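Long-range contacts in lovastatin nonaketide synthase, polyketide synthase component (Aspergillus terreus, PDB 7CPX), which builds the polyketide dihydromonacolin L from malonyl-CoA in lovastatin biosynthesis, working with the partner enzyme LovC: residues Glu1220-Asn1225 with Ile1240-Ala1245; Arg1137-Gln1142 with Thr1151-Pro1156; Ile1304-Val1309 with Glu1553-Gly1558. The protein carries 2 engineered substitutions. One frame throughout, in Å; residues are numbered along the deposited sequence.

Contact 1 of 3, residues Glu1220-Asn1225 with Ile1240-Ala1245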
loop_
_atom_site.group_PDB
_atom_site.type_symbol
_atom_site.label_atom_id
_atom_site.label_comp_id
_atom_site.label_asym_id
_atom_site.label_seq_id
_atom_site.Cartn_x
_atom_site.Cartn_y
_atom_site.Cartn_z
ATOM N N GLU A 1220 -21.229 2.771 29.462
ATOM C CA GLU A 1220 -20.678 1.633 28.730
ATOM C C GLU A 1220 -21.619 0.436 28.769
ATOM O O GLU A 1220 -21.177 -0.708 28.917
ATOM C CB GLU A 1220 -19.301 1.254 29.285
ATOM C CG GLU A 1220 -19.295 0.767 30.727
ATOM C CD GLU A 1220 -17.900 0.441 31.222
ATOM O OE1 GLU A 1220 -16.925 0.953 30.632
ATOM O OE2 GLU A 1220 -17.778 -0.327 32.199
ATOM N N LYS A 1221 -22.917 0.693 28.633
ATOM C CA LYS A 1221 -23.915 -0.372 28.610
ATOM C C LYS A 1221 -25.101 0.133 27.805
ATOM O O LYS A 1221 -25.828 1.021 28.260
ATOM C CB LYS A 1221 -24.327 -0.774 30.023
ATOM C CG LYS A 1221 -25.298 -1.936 30.072
ATOM C CD LYS A 1221 -25.310 -2.609 31.435
ATOM C CE LYS A 1221 -25.797 -1.670 32.528
ATOM N NZ LYS A 1221 -25.838 -2.342 33.858
ATOM N N VAL A 1222 -25.293 -0.430 26.617
ATOM C CA VAL A 1222 -26.250 0.082 25.647
ATOM C C VAL A 1222 -27.216 -1.029 25.266
ATOM O O VAL A 1222 -26.858 -2.211 25.234
ATOM C CB VAL A 1222 -25.542 0.636 24.394
ATOM C CG1 VAL A 1222 -24.605 1.773 24.770
ATOM C CG2 VAL A 1222 -24.790 -0.476 23.683
ATOM N N ALA A 1223 -28.445 -0.635 24.951
ATOM C CA ALA A 1223 -29.463 -1.602 24.590
ATOM C C ALA A 1223 -29.292 -2.018 23.132
ATOM O O ALA A 1223 -28.575 -1.388 22.354
ATOM C CB ALA A 1223 -30.854 -1.024 24.830
ATOM N N PHE A 1224 -29.972 -3.100 22.763
ATOM C CA PHE A 1224 -29.856 -3.640 21.420
ATOM C C PHE A 1224 -31.120 -4.404 21.064
ATOM O O PHE A 1224 -31.778 -4.990 21.930
ATOM C CB PHE A 1224 -28.644 -4.569 21.287
ATOM C CG PHE A 1224 -28.820 -5.894 21.975
ATOM C CD1 PHE A 1224 -29.406 -6.956 21.313
ATOM C CD2 PHE A 1224 -28.403 -6.077 23.281
ATOM C CE1 PHE A 1224 -29.577 -8.173 21.937
ATOM C CE2 PHE A 1224 -28.568 -7.294 23.912
ATOM C CZ PHE A 1224 -29.156 -8.344 23.238
ATOM N N ASN A 1225 -31.436 -4.388 19.774
ATOM C CA ASN A 1225 -32.423 -5.260 19.162
ATOM C C ASN A 1225 -31.778 -5.937 17.961
ATOM O O ASN A 1225 -30.800 -5.440 17.398
ATOM C CB ASN A 1225 -33.669 -4.482 18.725
ATOM C CG ASN A 1225 -34.322 -3.736 19.869
ATOM O OD1 ASN A 1225 -34.168 -4.105 21.033
ATOM N ND2 ASN A 1225 -35.058 -2.682 19.542
ATOM N N ILE A 1240 -28.960 -5.910 13.052
ATOM C CA ILE A 1240 -28.747 -5.493 14.431
ATOM C C ILE A 1240 -28.971 -3.993 14.532
ATOM O O ILE A 1240 -28.712 -3.251 13.579
ATOM C CB ILE A 1240 -27.334 -5.861 14.925
ATOM C CG1 ILE A 1240 -27.064 -7.352 14.718
ATOM C CG2 ILE A 1240 -27.190 -5.508 16.388
ATOM C CD1 ILE A 1240 -25.607 -7.722 14.838
ATOM N N VAL A 1241 -29.464 -3.552 15.687
ATOM C CA VAL A 1241 -29.632 -2.137 15.983
ATOM C C VAL A 1241 -29.267 -1.919 17.443
ATOM O O VAL A 1241 -30.025 -2.291 18.345
ATOM C CB VAL A 1241 -31.069 -1.664 15.694
ATOM C CG1 VAL A 1241 -31.180 -0.160 15.877
ATOM C CG2 VAL A 1241 -31.495 -2.063 14.292
ATOM N N VAL A 1242 -28.101 -1.329 17.685
ATOM C CA VAL A 1242 -27.631 -1.023 19.029
ATOM C C VAL A 1242 -27.892 0.452 19.290
ATOM O O VAL A 1242 -27.576 1.301 18.452
ATOM C CB VAL A 1242 -26.139 -1.361 19.185
ATOM C CG1 VAL A 1242 -25.687 -1.168 20.621
ATOM C CG2 VAL A 1242 -25.879 -2.782 18.737
ATOM N N PHE A 1243 -28.470 0.759 20.448
ATOM C CA PHE A 1243 -28.885 2.118 20.757
ATOM C C PHE A 1243 -28.566 2.444 22.209
ATOM O O PHE A 1243 -28.311 1.560 23.032
ATOM C CB PHE A 1243 -30.379 2.322 20.476
ATOM C CG PHE A 1243 -31.251 1.197 20.960
ATOM C CD1 PHE A 1243 -31.360 0.026 20.232
ATOM C CD2 PHE A 1243 -31.978 1.319 22.129
ATOM C CE1 PHE A 1243 -32.164 -1.005 20.667
ATOM C CE2 PHE A 1243 -32.788 0.292 22.568
ATOM C CZ PHE A 1243 -32.880 -0.874 21.838
ATOM N N ASP A 1244 -28.574 3.741 22.506
ATOM C CA ASP A 1244 -28.219 4.247 23.821
ATOM C C ASP A 1244 -29.406 4.118 24.773
ATOM O O ASP A 1244 -30.479 3.624 24.414
ATOM C CB ASP A 1244 -27.761 5.701 23.715
ATOM C CG ASP A 1244 -26.894 6.130 24.882
ATOM O OD1 ASP A 1244 -26.935 5.457 25.935
ATOM O OD2 ASP A 1244 -26.176 7.143 24.751
ATOM N N ALA A 1245 -29.211 4.571 26.013
ATOM C CA ALA A 1245 -30.306 4.579 26.976
ATOM C C ALA A 1245 -31.448 5.461 26.492
ATOM O O ALA A 1245 -32.623 5.108 26.642
ATOM C CB ALA A 1245 -29.801 5.050 28.338
#
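Phe1243 lies across Ala1223 and Asn1225 where two neighbouring antiparallel strands pair. Its CB starts the side chain on the sheet face shared with those two residues. CG sits between the backbone N and the carbonyl carbon (chi1 44°), which places the start of the ring over the opposing strand. The carbonyl carbon of Ala1223 then lies 3.9 Å above the ring plane of Phe1243, over its centre. On one side of the ring, CD1 is near Ala1223 O. On the other, CD2 and CE2 run past the methyl group, with Phe1243 CE2 3.3 Å from Ala1223 CB. Phe1243 CE1 reaches the Asn1225 amide, 3.5 Å from Asn1225 ND2. At the tip, Phe1243 CZ meets Asn1225 OD1 at 3.6 Å, and this oxygen lies in the ring plane at the edge. The amide and ring planes are 64° apart. Asn1225 OD1 also hydrogen-bonds to Ser1149 OG, which ties the amide to the next strand.

Backbone bonds join the two strands. Phe1243 N donates to Ala1223 O at 2.9 Å, so this carbonyl takes a bond while the ring covers it. Asn1225 and Val1241 form a hydrogen-bonded pair, each N donating to the other's O. Phe1224 and Val1242 are the non-hydrogen-bonded pair between them.

The opposite face is apolar. Val1222 CG2 meets Val1242 CG1, the two side chains crossing at about a right angle. Phe1224 CB comes within 4.2 Å of Val1242 CG2.

The arrangement is a beta hairpin of the dehydratase domain, in the part assigned as its C-terminal hotdog fold. Strands 1147-1152 and 1249-1260 flank the hairpin, and Phe1224, Ile1240 and Val1242 pack on helix 1170-1184, which carries the predicted proton donor Asp1174.

Contact 2 of 3, residues Arg1137-Gln1142 with Thr1151-Pro1156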
loop_
_atom_site.group_PDB
_atom_site.type_symbol
_atom_site.label_atom_id
_atom_site.label_comp_id
_atom_site.label_asym_id
_atom_site.label_seq_id
_atom_site.Cartn_x
_atom_site.Cartn_y
_atom_site.Cartn_z
ATOM N N ARG A 1137 -19.499 -9.987 27.286
ATOM C CA ARG A 1137 -20.019 -8.742 27.836
ATOM C C ARG A 1137 -21.502 -8.533 27.557
ATOM O O ARG A 1137 -22.007 -7.426 27.775
ATOM C CB ARG A 1137 -19.218 -7.563 27.280
ATOM C CG ARG A 1137 -17.915 -7.288 28.011
ATOM C CD ARG A 1137 -18.151 -6.534 29.303
ATOM N NE ARG A 1137 -16.908 -6.052 29.891
ATOM C CZ ARG A 1137 -16.840 -5.135 30.846
ATOM N NH1 ARG A 1137 -17.928 -4.569 31.341
ATOM N NH2 ARG A 1137 -15.648 -4.776 31.314
ATOM N N LEU A 1138 -22.210 -9.558 27.088
ATOM C CA LEU A 1138 -23.646 -9.445 26.870
ATOM C C LEU A 1138 -24.361 -9.417 28.214
ATOM O O LEU A 1138 -24.629 -10.469 28.803
ATOM C CB LEU A 1138 -24.147 -10.605 26.011
ATOM C CG LEU A 1138 -25.618 -10.590 25.602
ATOM C CD1 LEU A 1138 -25.940 -9.342 24.810
ATOM C CD2 LEU A 1138 -25.942 -11.827 24.789
ATOM N N HIS A 1139 -24.671 -8.216 28.706
ATOM C CA HIS A 1139 -25.221 -8.087 30.051
ATOM C C HIS A 1139 -26.495 -8.905 30.207
ATOM O O HIS A 1139 -26.626 -9.701 31.145
ATOM C CB HIS A 1139 -25.488 -6.616 30.366
ATOM C CG HIS A 1139 -26.305 -6.406 31.602
ATOM N ND1 HIS A 1139 -25.912 -6.862 32.841
ATOM C CD2 HIS A 1139 -27.499 -5.794 31.788
ATOM C CE1 HIS A 1139 -26.825 -6.536 33.738
ATOM N NE2 HIS A 1139 -27.798 -5.888 33.125
ATOM N N ASN A 1140 -27.448 -8.724 29.297
ATOM C CA ASN A 1140 -28.695 -9.469 29.354
ATOM C C ASN A 1140 -29.287 -9.546 27.958
ATOM O O ASN A 1140 -29.135 -8.624 27.153
ATOM C CB ASN A 1140 -29.700 -8.819 30.309
ATOM C CG ASN A 1140 -30.304 -7.553 29.740
ATOM O OD1 ASN A 1140 -29.653 -6.818 28.999
ATOM N ND2 ASN A 1140 -31.561 -7.296 30.078
ATOM N N MET A 1141 -29.977 -10.648 27.685
ATOM C CA MET A 1141 -30.618 -10.847 26.399
ATOM C C MET A 1141 -31.921 -11.602 26.600
ATOM O O MET A 1141 -32.114 -12.310 27.590
ATOM C CB MET A 1141 -29.708 -11.603 25.424
ATOM C CG MET A 1141 -30.295 -11.766 24.032
ATOM S SD MET A 1141 -29.104 -12.361 22.819
ATOM C CE MET A 1141 -28.681 -13.956 23.511
ATOM N N GLN A 1142 -32.821 -11.439 25.638
ATOM C CA GLN A 1142 -34.097 -12.135 25.641
ATOM C C GLN A 1142 -34.557 -12.285 24.200
ATOM O O GLN A 1142 -34.497 -11.324 23.428
ATOM C CB GLN A 1142 -35.133 -11.381 26.479
ATOM C CG GLN A 1142 -35.306 -9.916 26.106
ATOM C CD GLN A 1142 -34.478 -8.993 26.972
ATOM O OE1 GLN A 1142 -33.262 -9.149 27.084
ATOM N NE2 GLN A 1142 -35.135 -8.026 27.600
ATOM N N THR A 1151 -29.546 -5.829 26.524
ATOM C CA THR A 1151 -28.514 -4.837 26.781
ATOM C C THR A 1151 -27.155 -5.515 26.771
ATOM O O THR A 1151 -26.973 -6.556 27.410
ATOM C CB THR A 1151 -28.742 -4.137 28.124
ATOM O OG1 THR A 1151 -30.118 -3.754 28.239
ATOM C CG2 THR A 1151 -27.872 -2.905 28.236
ATOM N N LEU A 1152 -26.211 -4.924 26.045
ATOM C CA LEU A 1152 -24.835 -5.391 26.000
ATOM C C LEU A 1152 -23.919 -4.256 26.429
ATOM O O LEU A 1152 -24.207 -3.084 26.170
ATOM C CB LEU A 1152 -24.457 -5.879 24.596
ATOM C CG LEU A 1152 -24.548 -4.862 23.456
ATOM C CD1 LEU A 1152 -23.244 -4.100 23.287
ATOM C CD2 LEU A 1152 -24.922 -5.553 22.161
ATOM N N ASP A 1153 -22.821 -4.606 27.091
ATOM C CA ASP A 1153 -21.904 -3.601 27.614
ATOM C C ASP A 1153 -21.134 -2.969 26.463
ATOM O O ASP A 1153 -20.357 -3.643 25.779
ATOM C CB ASP A 1153 -20.953 -4.229 28.626
ATOM C CG ASP A 1153 -21.673 -4.771 29.844
ATOM O OD1 ASP A 1153 -22.900 -4.566 29.950
ATOM O OD2 ASP A 1153 -21.012 -5.401 30.695
ATOM N N PHE A 1154 -21.349 -1.672 26.246
ATOM C CA PHE A 1154 -20.588 -0.912 25.257
ATOM C C PHE A 1154 -19.218 -0.556 25.836
ATOM O O PHE A 1154 -18.856 0.607 26.012
ATOM C CB PHE A 1154 -21.360 0.331 24.840
ATOM C CG PHE A 1154 -20.896 0.928 23.543
ATOM C CD1 PHE A 1154 -21.415 0.486 22.341
ATOM C CD2 PHE A 1154 -19.947 1.934 23.528
ATOM C CE1 PHE A 1154 -20.996 1.032 21.147
ATOM C CE2 PHE A 1154 -19.522 2.485 22.336
ATOM C CZ PHE A 1154 -20.048 2.034 21.142
ATOM N N ILE A 1155 -18.459 -1.602 26.141
ATOM C CA ILE A 1155 -17.179 -1.416 26.830
ATOM C C ILE A 1155 -16.284 -0.516 25.987
ATOM O O ILE A 1155 -16.123 -0.761 24.776
ATOM C CB ILE A 1155 -16.509 -2.775 27.098
ATOM C CG1 ILE A 1155 -15.128 -2.576 27.730
ATOM C CG2 ILE A 1155 -16.413 -3.590 25.812
ATOM C CD1 ILE A 1155 -14.493 -3.858 28.227
ATOM N N PRO A 1156 -15.699 0.539 26.549
ATOM C CA PRO A 1156 -14.846 1.419 25.750
ATOM C C PRO A 1156 -13.480 0.810 25.488
ATOM O O PRO A 1156 -12.943 0.044 26.292
ATOM C CB PRO A 1156 -14.731 2.675 26.619
ATOM C CG PRO A 1156 -14.851 2.163 28.005
ATOM C CD PRO A 1156 -15.811 1.005 27.943
#
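His1139 and Asn1140 both face Thr1151, which makes a classic beta bulge in the hairpin of strands 1140-1144 and 1147-1152. The hairpin belongs to the dehydratase domain, in the half assigned as the C-terminal hotdog fold. Asn1140 and Thr1151 are a hydrogen-bonded antiparallel pair. Asn1140 N donates to Thr1151 O, and Thr1151 N returns the bond to Asn1140 O, each at 2.9 Å. Beyond the bulge one more backbone bond follows: Asp1153 N donates to Arg1137 O at 3.0 Å.

The buried side is apolar. Leu1138 and Leu1152 cross obliquely. Leu1138 CG is anti to its backbone N (chi1 -176°); beyond it, Leu1138 CD1 meets Leu1152 CB at 3.8 Å. Both leucines rest on helix 1170-1184 and on Phe1224. Leu1138 also meets helix 1117-1126.

The other side is polar and more open. His1139 is exposed, and it touches the opposing segment mainly through its CB, which lies near Thr1151 O and 3.3 Å from Asp1153 OD1. Arg1137 is partly exposed. Its chain bends at chi2 (-79°), bringing CD against Asp1153 CB. The guanidinium has Ile1155 over one face and Asp1153 at its edge, near its plane. Ile1155 CG1 is the atom over the face, offset toward the rim, and Ile1155 CD1 is 3.4 Å from Arg1137 NH2. An inverse gamma turn centred on Phe1154 separates these two partners along the chain.

The side chain of Arg1137 is about 9 Å from that of Asp1174, the predicted proton donor. In its salt bridge, Arg1137 NH1 meets Asp1153 OD2 at 3.3 Å, on the anti side and tilted from the carboxylate plane, with the two flat groups turned 74° apart.

Contact 3 of 3, residues Ile1304-Val1309 with Glu1553-Gly1558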
loop_
_atom_site.group_PDB
_atom_site.type_symbol
_atom_site.label_atom_id
_atom_site.label_comp_id
_atom_site.label_asym_id
_atom_site.label_seq_id
_atom_site.Cartn_x
_atom_site.Cartn_y
_atom_site.Cartn_z
ATOM N N ILE A 1304 -36.613 -73.545 -20.201
ATOM C CA ILE A 1304 -36.061 -73.685 -21.546
ATOM C C ILE A 1304 -34.806 -74.549 -21.522
ATOM O O ILE A 1304 -34.650 -75.462 -22.340
ATOM C CB ILE A 1304 -35.790 -72.303 -22.170
ATOM C CG1 ILE A 1304 -37.091 -71.740 -22.752
ATOM C CG2 ILE A 1304 -34.717 -72.406 -23.256
ATOM C CD1 ILE A 1304 -36.985 -70.320 -23.270
ATOM N N ILE A 1305 -33.890 -74.279 -20.587
ATOM C CA ILE A 1305 -32.713 -75.130 -20.457
ATOM C C ILE A 1305 -33.109 -76.521 -19.983
ATOM O O ILE A 1305 -32.377 -77.488 -20.221
ATOM C CB ILE A 1305 -31.667 -74.477 -19.520
ATOM C CG1 ILE A 1305 -30.412 -75.349 -19.404
ATOM C CG2 ILE A 1305 -32.244 -74.219 -18.142
ATOM C CD1 ILE A 1305 -29.678 -75.559 -20.711
ATOM N N GLU A 1306 -34.259 -76.650 -19.316
ATOM C CA GLU A 1306 -34.801 -77.973 -19.017
ATOM C C GLU A 1306 -35.200 -78.696 -20.298
ATOM O O GLU A 1306 -34.877 -79.874 -20.491
ATOM C CB GLU A 1306 -36.007 -77.853 -18.082
ATOM C CG GLU A 1306 -35.691 -77.353 -16.685
ATOM C CD GLU A 1306 -36.927 -77.278 -15.810
ATOM O OE1 GLU A 1306 -38.048 -77.344 -16.358
ATOM O OE2 GLU A 1306 -36.782 -77.159 -14.576
ATOM N N ARG A 1307 -35.906 -77.997 -21.187
ATOM C CA ARG A 1307 -36.359 -78.558 -22.454
ATOM C C ARG A 1307 -35.183 -79.145 -23.220
ATOM O O ARG A 1307 -35.320 -80.162 -23.908
ATOM C CB ARG A 1307 -37.056 -77.481 -23.289
ATOM C CG ARG A 1307 -37.590 -77.959 -24.633
ATOM C CD ARG A 1307 -37.987 -76.783 -25.511
ATOM N NE ARG A 1307 -36.833 -75.986 -25.910
ATOM C CZ ARG A 1307 -36.902 -74.844 -26.581
ATOM N NH1 ARG A 1307 -38.063 -74.322 -26.942
ATOM N NH2 ARG A 1307 -35.776 -74.210 -26.898
ATOM N N ILE A 1308 -34.022 -78.501 -23.103
ATOM C CA ILE A 1308 -32.821 -79.011 -23.755
ATOM C C ILE A 1308 -32.484 -80.401 -23.229
ATOM O O ILE A 1308 -32.059 -81.281 -23.987
ATOM C CB ILE A 1308 -31.655 -78.024 -23.552
ATOM C CG1 ILE A 1308 -31.863 -76.776 -24.415
ATOM C CG2 ILE A 1308 -30.330 -78.691 -23.877
ATOM C CD1 ILE A 1308 -30.969 -75.603 -24.047
ATOM N N VAL A 1309 -32.694 -80.629 -21.934
ATOM C CA VAL A 1309 -32.240 -81.849 -21.279
ATOM C C VAL A 1309 -33.380 -82.787 -20.891
ATOM O O VAL A 1309 -33.110 -83.954 -20.567
ATOM C CB VAL A 1309 -31.392 -81.512 -20.035
ATOM C CG1 VAL A 1309 -32.206 -80.697 -19.036
ATOM C CG2 VAL A 1309 -30.863 -82.781 -19.390
ATOM N N GLU A 1553 -32.598 -80.017 -8.186
ATOM C CA GLU A 1553 -33.323 -80.289 -9.422
ATOM C C GLU A 1553 -32.298 -80.404 -10.539
ATOM O O GLU A 1553 -31.576 -79.443 -10.824
ATOM C CB GLU A 1553 -34.344 -79.190 -9.723
ATOM C CG GLU A 1553 -35.347 -78.963 -8.602
ATOM C CD GLU A 1553 -36.272 -80.147 -8.395
ATOM O OE1 GLU A 1553 -36.233 -81.085 -9.220
ATOM O OE2 GLU A 1553 -37.037 -80.139 -7.409
ATOM N N HIS A 1554 -32.240 -81.577 -11.170
ATOM C CA HIS A 1554 -31.137 -81.882 -12.077
ATOM C C HIS A 1554 -31.203 -81.051 -13.353
ATOM O O HIS A 1554 -30.165 -80.667 -13.903
ATOM C CB HIS A 1554 -31.141 -83.374 -12.411
ATOM C CG HIS A 1554 -31.095 -84.263 -11.207
ATOM N ND1 HIS A 1554 -32.165 -84.412 -10.351
ATOM C CD2 HIS A 1554 -30.109 -85.051 -10.717
ATOM C CE1 HIS A 1554 -31.840 -85.253 -9.385
ATOM N NE2 HIS A 1554 -30.598 -85.655 -9.584
ATOM N N THR A 1555 -32.408 -80.764 -13.839
ATOM C CA THR A 1555 -32.596 -80.163 -15.155
ATOM C C THR A 1555 -32.323 -78.664 -15.188
ATOM O O THR A 1555 -32.653 -78.027 -16.194
ATOM C CB THR A 1555 -34.029 -80.404 -15.644
ATOM O OG1 THR A 1555 -34.955 -79.799 -14.731
ATOM C CG2 THR A 1555 -34.327 -81.880 -15.746
ATOM N N ARG A 1556 -31.740 -78.078 -14.143
ATOM C CA ARG A 1556 -31.767 -76.627 -14.001
ATOM C C ARG A 1556 -30.440 -75.973 -13.631
ATOM O O ARG A 1556 -30.262 -74.792 -13.952
ATOM C CB ARG A 1556 -32.823 -76.237 -12.954
ATOM C CG ARG A 1556 -34.168 -76.912 -13.212
ATOM C CD ARG A 1556 -35.199 -76.670 -12.125
ATOM N NE ARG A 1556 -36.412 -77.436 -12.392
ATOM C CZ ARG A 1556 -37.433 -77.554 -11.555
ATOM N NH1 ARG A 1556 -37.424 -76.976 -10.365
ATOM N NH2 ARG A 1556 -38.490 -78.274 -11.919
ATOM N N LEU A 1557 -29.506 -76.676 -12.972
ATOM C CA LEU A 1557 -28.302 -75.995 -12.503
ATOM C C LEU A 1557 -27.030 -76.838 -12.595
ATOM O O LEU A 1557 -26.059 -76.537 -11.892
ATOM C CB LEU A 1557 -28.497 -75.540 -11.053
ATOM C CG LEU A 1557 -28.316 -76.597 -9.962
ATOM C CD1 LEU A 1557 -28.674 -76.011 -8.614
ATOM C CD2 LEU A 1557 -29.143 -77.844 -10.240
ATOM N N GLY A 1558 -26.996 -77.872 -13.435
ATOM C CA GLY A 1558 -25.870 -78.795 -13.397
ATOM C C GLY A 1558 -24.545 -78.143 -13.753
ATOM O O GLY A 1558 -23.552 -78.293 -13.033
#
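Thr1555 carries most of the apolar contact with helix 1304-1309. Its CB lies 3.9 Å from Val1309 CG1, and its CG2 is near the same methyl group. The two side chains cross obliquely. CG1 of Val1309 sits between the backbone N and the carbonyl carbon (chi1 60°), on the side of Thr1555. Ile1305, one turn earlier, also points toward the other helix. Trp1353 of helix 1339-1354 packs on both Ile1305 and Val1309. Ile1313 of helix 1313-1324 touches Thr1555.

Carbonyl contacts come next. Thr1555 O receives a CA-H...O contact from Glu1306 CA at 3.5 Å. The same oxygen lies beside Glu1306 CG. These are the residues whose CA atoms come nearest, 5.0 Å between Glu1306 CA and Thr1555 CA.

The arrangement is a helix-on-helix crossing, with the short axes 8.3 Å apart and 108° between their directions. Helix 1554-1561 follows strand 1542-1547 of a sheet whose order matches the class I methyltransferase fold. Helix 1298-1309 is one of the helices that precede that fold's first strand, 1440-1445.

Polar side chains form the last group. Glu1306 extends beyond CG, with its carboxylate beside Thr1555 OG1 and Arg1556. Thr1555 OG1 donates a weak hydrogen bond to Glu1306 OE2 at 3.2 Å. Glu1306 OE2 also lies at the edge of the Arg1556 guanidinium, but the model puts it too close to Arg1556 NE, so this salt bridge and the weak bond to Thr1555 are doubtful. Glu1553 CD lies 3.9 Å above the guanidinium plane of Arg1556, toward the rim. The backbone O of Arg1556 accepts a hydrogen bond from His1378 NE2.

From the N terminus, contact 2 comes first. It closes the short hairpin loop between 1142 and 1151. Contact 1 follows and closes a second hairpin, between 1225 and 1240. Contact 3 comes last and closes a much longer loop of 243 residues. The three are in series; none nests in or crosses another. Contacts 1 and 2 touch, because strands 1147-1152 and 1222-1230 are neighbours. Val1222 N and Leu1152 O, 2.9 Å apart, probably form a hydrogen bond between them. Together they tie adjacent strands of the dehydratase domain. Contact 3 is separate, its nearest atoms about 70 Å from contact 2, and joins two helices that probably belong to the methyltransferase part.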